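Local coordinates for chromosome partition protein Smc (Pyrococcus furiosus, PDB 3KTA), which binds and hydrolyses ATP through its ABC-type ATPase head, has adenylate kinase activity, and is probably required for chromosome condensation and partitioning, at residues 60-63 with 69-72; 138-141 with 146-149; 80-85 with 116-121. One frame throughout, in Å; residues are numbered along the deposited sequence.

Contact 1: 60-63 with 69-72; sequences KRIE and EKAL
Lys-60 and Glu-69 meet through a salt bridge, and beside them Lys-70 reaches the backbone at Ile-62; both helix residues belong to the ABC signature motif, the SGGEK sequence that starts at Ser-66 and leads into helix 67-84. The contact shows how one helix turn can gather the loop that precedes it.

The charged pair is lopsided. Lys-60 NZ gives its stronger bond to OE1 of Glu-69, at 2.8 Å, on the syn lone pair facing the other oxygen, and only a weak one to Glu-69 OE2 at 3.2 Å. The lysine chain is extended from end to end, with CG anti to the backbone N (chi1 -169°), and crosses the glutamate at about a right angle, which also brings its CE within 3.2 Å of Glu-69 OE1. That oxygen has a second donor in the backbone N of Ser-66, so the carboxylate joins Lys-60 of the loop to the residue just before its own helix. Pro-54 packs against both members of the pair.

Beyond the polar bonds, Ile-62 CG2 lies 3.6 Å from Lys-70 NZ in van der Waals contact. A neighbouring chain packs here too, its Ile-152 on Ile-62 and its Thr-149 on Lys-70.

The remaining bond is from side chain to backbone. Lys-70 bends at its last torsion (chi4 -69°), and the turn carries NZ to 2.7 Å from Ile-62 O, above the carbonyl plane by 52°.

Contact 2: 138-141 with 146-149; sequences GVSM and SKVV
Gly-138 and Val-149 face each other as an antiparallel hydrogen-bonded pair, with Gly-138 N 2.7 Å from Val-149 O and Val-149 N 2.9 Å from Gly-138 O. Ser-140 and Lys-147 repeat the pattern: Ser-140 N lies 3.1 Å from Lys-147 O, and Lys-147 N 2.9 Å from Ser-140 O. Val-139 with Val-148 between them, and Met-141 with Ser-146 beyond, are non-hydrogen-bonded pairs; CA-H groups of Val-139, Val-148 and Ser-146 point at Lys-147 O, Gly-138 O and Ser-140 O.

Side chains add a layer on each face. On the one carrying Ser-140 and Lys-147, Ser-140 OG is 2.7 Å from a water that also donates to Lys-147 O, 3.3 Å away. The carbonyl of Lys-147 is gripped by both backbone and solvent. On the opposite face Val-139 CG2 and Val-148 CG1 approach to 4.3 Å, and selenomethionine Met-141 bends at chi3 (-69°), folding CE back to 3.5 Å from Ser-146 OG.

That hydroxyl finds its polar partners beyond the hairpin, in Ser-14 OG and Ser-37 O of a neighbouring chain, whose Tyr-15 packs on Val-139 and Ser-146. Through Gly-138 and Val-139 the sheet continues in parallel into a strand of that neighbouring chain, and Met-141 touches the bound bis(adenosine)-5'-pentaphosphate. The whole is a beta hairpin of strands 135-142 and 145-150, set at the nucleotide pocket of a composite ABC ATPase head.

Contact 3: 80-85 with 116-121; sequences AIQKFK and KESQFI
A single buried hydrogen bond between Gln-82 and Ser-118 joins the last turns of helix 67-84 to the residue just before strand 119-123. The two backbones stay well apart, 8.1 Å between the CA atoms of Gln-82 and Ser-118, and a long amide side chain spans the gap. It illustrates how one polar side chain can fasten a helix to the foot of a strand that its backbone does not approach.

Gln-82 has CG anti to the backbone N (chi1 -169°) and a kink at chi2 (-86°), which sets the amide beside the serine. NE2 donates to Ser-118 OG at 3.0 Å in a nearly straight bond, 168° at the hydrogen, with the hydroxyl oxygen lying almost in the amide plane. The other end of the amide, OE1, has a weak hydrogen bond to Ser-114, at the end of helix 101-114, so both of its polar atoms have partners and its rotation is constrained. Ser-118 OG in turn is bound to the carbonyl of Ala-87, so the hydroxyl has two partners.

The site lies next to the parallel pair of strands 89-93 and 119-123, part of the P-loop-type core of the ABC ATPase head; the first of them is the Walker B strand, with Glu-94 of the nucleotide pocket just past its end. Across Phe-120 and Ile-121 the sheet runs on in parallel into a neighbouring chain.

Apolar atoms pack along the glutamine side chain. CZ of Phe-120 comes within 4.3 Å of Gln-82 CG, and the ring stacks with Tyr-90, which Gln-82 also touches. Along the other flank, CB of Glu-117 lies 4.1 Å from Gln-82 NE2, while its carboxylate leads away.

Overall arrangement
Contacts 1 and 3 share helix 67-84 but hold different ends of it, their centres about 23 Å apart on opposite sides of the chain's centre. Contact 1 is a surface contact made by charged side chains, one pair bridging and one lysine reaching a backbone carbonyl; contact 3 is buried, and relies on a neutral amide and hydroxyl with aromatic cover. Contact 2 is partly buried and uses no helix: backbone bonds of a hairpin dominate it, and it lies farthest out, its centre about 25 Å from the centre of the chain. Contacts 2 and 3 both involve strands that a neighbouring chain extends in parallel, whereas contact 1 meets a neighbouring chain through side-chain packing.

Contact 1: 60-63 with 69-72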
loop_
_atom_site.group_PDB
_atom_site.type_symbol
_atom_site.label_atom_id
_atom_site.label_comp_id
_atom_site.label_asym_id
_atom_site.label_seq_id
_atom_site.Cartn_x
_atom_site.Cartn_y
_atom_site.Cartn_z
ATOM N N LYS B 60 10.082 0.940 25.403
ATOM C CA LYS B 60 10.077 2.329 24.976
ATOM C C LYS B 60 8.658 2.686 24.556
ATOM O O LYS B 60 8.144 2.136 23.583
ATOM C CB LYS B 60 11.035 2.528 23.805
ATOM C CG LYS B 60 11.292 3.990 23.448
ATOM C CD LYS B 60 12.464 4.105 22.489
ATOM C CE LYS B 60 12.899 5.548 22.293
ATOM N NZ LYS B 60 14.122 5.641 21.437
ATOM N N ARG B 61 8.014 3.590 25.290
ATOM C CA ARG B 61 6.665 4.008 24.926
ATOM C C ARG B 61 6.642 4.576 23.500
ATOM O O ARG B 61 7.620 5.176 23.044
ATOM C CB ARG B 61 6.111 5.026 25.926
ATOM C CG ARG B 61 5.970 4.489 27.345
ATOM C CD ARG B 61 4.927 5.275 28.132
ATOM N N ILE B 62 5.532 4.361 22.804
ATOM C CA ILE B 62 5.389 4.780 21.412
ATOM C C ILE B 62 5.703 6.261 21.228
ATOM O O ILE B 62 6.408 6.640 20.293
ATOM C CB ILE B 62 3.963 4.507 20.893
ATOM C CG1 ILE B 62 3.674 3.005 20.883
ATOM C CG2 ILE B 62 3.775 5.086 19.500
ATOM C CD1 ILE B 62 4.579 2.218 19.972
ATOM N N GLU B 63 5.181 7.090 22.131
ATOM C CA GLU B 63 5.377 8.540 22.066
ATOM C C GLU B 63 6.850 8.942 22.141
ATOM O O GLU B 63 7.241 10.011 21.662
ATOM C CB GLU B 63 4.588 9.236 23.187
ATOM C CG GLU B 63 3.096 8.965 23.177
ATOM C CD GLU B 63 2.706 7.735 23.975
ATOM O OE1 GLU B 63 3.597 7.088 24.563
ATOM O OE2 GLU B 63 1.499 7.417 24.018
ATOM N N GLU B 69 11.872 4.088 14.595
ATOM C CA GLU B 69 11.313 3.092 15.503
ATOM C C GLU B 69 9.813 2.903 15.269
ATOM O O GLU B 69 9.318 1.767 15.241
ATOM C CB GLU B 69 11.606 3.477 16.959
ATOM C CG GLU B 69 13.072 3.281 17.316
ATOM C CD GLU B 69 13.448 3.846 18.668
ATOM O OE1 GLU B 69 12.744 4.752 19.161
ATOM O OE2 GLU B 69 14.457 3.374 19.231
ATOM N N LYS B 70 9.089 4.005 15.094
ATOM C CA LYS B 70 7.656 3.925 14.800
ATOM C C LYS B 70 7.375 3.161 13.505
ATOM O O LYS B 70 6.446 2.319 13.454
ATOM C CB LYS B 70 7.039 5.324 14.719
ATOM C CG LYS B 70 6.961 6.045 16.052
ATOM C CD LYS B 70 6.549 7.494 15.827
ATOM C CE LYS B 70 6.606 8.313 17.106
ATOM N NZ LYS B 70 5.537 7.859 18.017
ATOM N N ALA B 71 8.174 3.440 12.472
ATOM C CA ALA B 71 7.993 2.811 11.160
ATOM C C ALA B 71 8.236 1.323 11.261
ATOM O O ALA B 71 7.456 0.533 10.747
ATOM C CB ALA B 71 8.928 3.425 10.125
ATOM N N LEU B 72 9.307 0.940 11.942
ATOM C CA LEU B 72 9.618 -0.482 12.082
ATOM C C LEU B 72 8.555 -1.229 12.865
ATOM O O LEU B 72 8.213 -2.359 12.542
ATOM C CB LEU B 72 10.976 -0.688 12.735
ATOM C CG LEU B 72 12.150 -0.361 11.824
ATOM C CD1 LEU B 72 13.472 -0.573 12.556
ATOM C CD2 LEU B 72 12.098 -1.187 10.536
#

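Contact 2: 138-141 with 146-149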
loop_
_atom_site.group_PDB
_atom_site.type_symbol
_atom_site.label_atom_id
_atom_site.label_comp_id
_atom_site.label_asym_id
_atom_site.label_seq_id
_atom_site.Cartn_x
_atom_site.Cartn_y
_atom_site.Cartn_z
ATOM N N GLY B 138 10.033 3.275 -14.011
ATOM C CA GLY B 138 10.620 4.596 -13.875
ATOM C C GLY B 138 9.600 5.667 -14.208
ATOM O O GLY B 138 8.930 5.580 -15.239
ATOM N N VAL B 139 9.473 6.663 -13.337
ATOM C CA VAL B 139 8.591 7.800 -13.578
ATOM C C VAL B 139 9.418 9.072 -13.825
ATOM O O VAL B 139 10.406 9.335 -13.131
ATOM C CB VAL B 139 7.636 8.039 -12.385
ATOM C CG1 VAL B 139 6.668 9.167 -12.689
ATOM C CG2 VAL B 139 6.867 6.769 -12.045
ATOM N N SER B 140 9.024 9.864 -14.816
ATOM C CA SER B 140 9.689 11.147 -15.039
ATOM C C SER B 140 8.686 12.171 -15.551
ATOM O O SER B 140 7.652 11.812 -16.125
ATOM C CB SER B 140 10.868 11.003 -16.012
ATOM O OG SER B 140 10.434 10.591 -17.293
HETATM N N MSE B 141 8.987 13.446 -15.337
HETATM C CA MSE B 141 8.101 14.504 -15.797
HETATM C C MSE B 141 8.785 15.391 -16.825
HETATM O O MSE B 141 9.925 15.823 -16.633
HETATM C CB MSE B 141 7.614 15.355 -14.631
HETATM C CG MSE B 141 6.686 16.463 -15.083
HETATM SE SE MSE B 141 5.838 17.342 -13.618
HETATM C CE MSE B 141 4.669 15.877 -13.024
ATOM N N SER B 146 3.683 13.478 -16.697
ATOM C CA SER B 146 4.387 12.291 -16.204
ATOM C C SER B 146 4.368 11.207 -17.261
ATOM O O SER B 146 3.412 11.097 -18.023
ATOM C CB SER B 146 3.715 11.733 -14.949
ATOM O OG SER B 146 3.700 12.667 -13.892
ATOM N N LYS B 147 5.422 10.402 -17.303
ATOM C CA LYS B 147 5.424 9.218 -18.153
ATOM C C LYS B 147 6.153 8.085 -17.440
ATOM O O LYS B 147 7.020 8.321 -16.593
ATOM C CB LYS B 147 6.056 9.499 -19.519
ATOM C CG LYS B 147 7.575 9.442 -19.532
ATOM C CD LYS B 147 8.131 9.659 -20.940
ATOM C CE LYS B 147 7.832 8.486 -21.861
ATOM N NZ LYS B 147 8.242 8.780 -23.269
ATOM N N VAL B 148 5.778 6.854 -17.757
ATOM C CA VAL B 148 6.457 5.708 -17.171
ATOM C C VAL B 148 7.221 4.920 -18.216
ATOM O O VAL B 148 6.844 4.872 -19.392
ATOM C CB VAL B 148 5.498 4.732 -16.446
ATOM C CG1 VAL B 148 4.611 5.471 -15.461
ATOM C CG2 VAL B 148 4.668 3.943 -17.447
ATOM N N VAL B 149 8.302 4.299 -17.775
ATOM C CA VAL B 149 9.023 3.349 -18.595
ATOM C C VAL B 149 9.412 2.186 -17.697
ATOM O O VAL B 149 9.375 2.298 -16.471
ATOM C CB VAL B 149 10.294 3.975 -19.196
ATOM C CG1 VAL B 149 9.946 5.165 -20.072
ATOM C CG2 VAL B 149 11.254 4.369 -18.098
HETATM O O HOH W 1 10.161 7.856 -17.316
#

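Contact 3: 80-85 with 116-121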
loop_
_atom_site.group_PDB
_atom_site.type_symbol
_atom_site.label_atom_id
_atom_site.label_comp_id
_atom_site.label_asym_id
_atom_site.label_seq_id
_atom_site.Cartn_x
_atom_site.Cartn_y
_atom_site.Cartn_z
ATOM N N ALA B 80 2.964 -8.980 10.104
ATOM C CA ALA B 80 2.428 -10.028 10.978
ATOM C C ALA B 80 1.056 -10.464 10.472
ATOM O O ALA B 80 0.728 -11.651 10.450
ATOM C CB ALA B 80 2.331 -9.516 12.443
ATOM N N ILE B 81 0.252 -9.487 10.063
ATOM C CA ILE B 81 -1.025 -9.779 9.448
ATOM C C ILE B 81 -0.819 -10.483 8.102
ATOM O O ILE B 81 -1.470 -11.477 7.807
ATOM C CB ILE B 81 -1.840 -8.482 9.252
ATOM C CG1 ILE B 81 -2.097 -7.833 10.610
ATOM C CG2 ILE B 81 -3.164 -8.788 8.568
ATOM C CD1 ILE B 81 -2.750 -6.447 10.519
ATOM N N GLN B 82 0.082 -9.951 7.285
ATOM C CA GLN B 82 0.283 -10.493 5.945
ATOM C C GLN B 82 0.650 -11.969 6.006
ATOM O O GLN B 82 0.207 -12.764 5.177
ATOM C CB GLN B 82 1.375 -9.703 5.208
ATOM C CG GLN B 82 1.477 -10.033 3.711
ATOM C CD GLN B 82 2.367 -11.217 3.427
ATOM O OE1 GLN B 82 3.186 -11.625 4.264
ATOM N NE2 GLN B 82 2.230 -11.773 2.227
ATOM N N LYS B 83 1.487 -12.332 6.973
ATOM C CA LYS B 83 1.942 -13.719 7.092
ATOM C C LYS B 83 0.760 -14.643 7.402
ATOM O O LYS B 83 0.677 -15.765 6.877
ATOM C CB LYS B 83 3.041 -13.848 8.157
ATOM C CG LYS B 83 3.497 -15.302 8.412
ATOM C CD LYS B 83 4.779 -15.347 9.243
ATOM C CE LYS B 83 5.170 -16.789 9.604
ATOM N NZ LYS B 83 4.096 -17.451 10.416
ATOM N N PHE B 84 -0.159 -14.165 8.240
ATOM C CA PHE B 84 -1.327 -14.955 8.617
ATOM C C PHE B 84 -2.362 -15.034 7.501
ATOM O O PHE B 84 -2.945 -16.097 7.253
ATOM C CB PHE B 84 -1.985 -14.368 9.863
ATOM C CG PHE B 84 -3.277 -15.041 10.219
ATOM C CD1 PHE B 84 -3.278 -16.306 10.789
ATOM C CD2 PHE B 84 -4.484 -14.420 9.954
ATOM C CE1 PHE B 84 -4.473 -16.933 11.107
ATOM C CE2 PHE B 84 -5.685 -15.039 10.272
ATOM C CZ PHE B 84 -5.671 -16.298 10.848
ATOM N N LYS B 85 -2.605 -13.901 6.848
ATOM C CA LYS B 85 -3.580 -13.829 5.781
ATOM C C LYS B 85 -3.085 -12.901 4.669
ATOM O O LYS B 85 -3.312 -11.701 4.710
ATOM C CB LYS B 85 -4.919 -13.314 6.324
ATOM C CG LYS B 85 -6.015 -13.243 5.276
ATOM C CD LYS B 85 -7.326 -12.720 5.847
ATOM N N LYS B 116 6.182 -13.934 -2.257
ATOM C CA LYS B 116 5.768 -15.260 -2.705
ATOM C C LYS B 116 4.256 -15.464 -2.577
ATOM O O LYS B 116 3.684 -16.291 -3.288
ATOM C CB LYS B 116 6.509 -16.353 -1.932
ATOM C CG LYS B 116 8.017 -16.334 -2.135
ATOM C CD LYS B 116 8.711 -17.305 -1.177
ATOM C CE LYS B 116 10.220 -17.289 -1.369
ATOM N NZ LYS B 116 10.915 -18.210 -0.425
ATOM N N GLU B 117 3.619 -14.708 -1.677
ATOM C CA GLU B 117 2.201 -14.901 -1.343
ATOM C C GLU B 117 1.313 -13.682 -1.617
ATOM O O GLU B 117 0.095 -13.820 -1.721
ATOM C CB GLU B 117 2.023 -15.313 0.129
ATOM C CG GLU B 117 2.818 -16.540 0.552
ATOM C CD GLU B 117 2.414 -17.791 -0.205
ATOM O OE1 GLU B 117 1.306 -17.818 -0.771
ATOM O OE2 GLU B 117 3.210 -18.752 -0.231
ATOM N N SER B 118 1.916 -12.499 -1.718
ATOM C CA SER B 118 1.172 -11.282 -2.052
ATOM C C SER B 118 1.961 -10.450 -3.056
ATOM O O SER B 118 3.188 -10.537 -3.112
ATOM C CB SER B 118 0.935 -10.416 -0.801
ATOM O OG SER B 118 0.177 -11.098 0.182
ATOM N N GLN B 119 1.257 -9.599 -3.800
ATOM C CA GLN B 119 1.882 -8.631 -4.684
ATOM C C GLN B 119 2.271 -7.387 -3.873
ATOM O O GLN B 119 1.518 -6.950 -2.999
ATOM C CB GLN B 119 0.886 -8.260 -5.786
ATOM C CG GLN B 119 1.352 -7.171 -6.743
ATOM C CD GLN B 119 0.306 -6.954 -7.829
ATOM O OE1 GLN B 119 -0.876 -6.754 -7.527
ATOM N NE2 GLN B 119 0.723 -7.016 -9.085
ATOM N N PHE B 120 3.446 -6.831 -4.157
ATOM C CA PHE B 120 3.897 -5.598 -3.519
ATOM C C PHE B 120 4.243 -4.556 -4.555
ATOM O O PHE B 120 5.006 -4.840 -5.492
ATOM C CB PHE B 120 5.134 -5.886 -2.643
ATOM C CG PHE B 120 4.801 -6.623 -1.399
ATOM C CD1 PHE B 120 4.685 -8.013 -1.402
ATOM C CD2 PHE B 120 4.543 -5.931 -0.219
ATOM C CE1 PHE B 120 4.359 -8.690 -0.242
ATOM C CE2 PHE B 120 4.198 -6.605 0.932
ATOM C CZ PHE B 120 4.097 -7.982 0.925
ATOM N N ILE B 121 3.696 -3.355 -4.380
ATOM C CA ILE B 121 4.035 -2.229 -5.248
ATOM C C ILE B 121 4.601 -1.153 -4.337
ATOM O O ILE B 121 3.911 -0.668 -3.433
ATOM C CB ILE B 121 2.789 -1.678 -5.976
ATOM C CG1 ILE B 121 2.197 -2.760 -6.882
ATOM C CG2 ILE B 121 3.142 -0.425 -6.784
ATOM C CD1 ILE B 121 0.749 -2.478 -7.271
#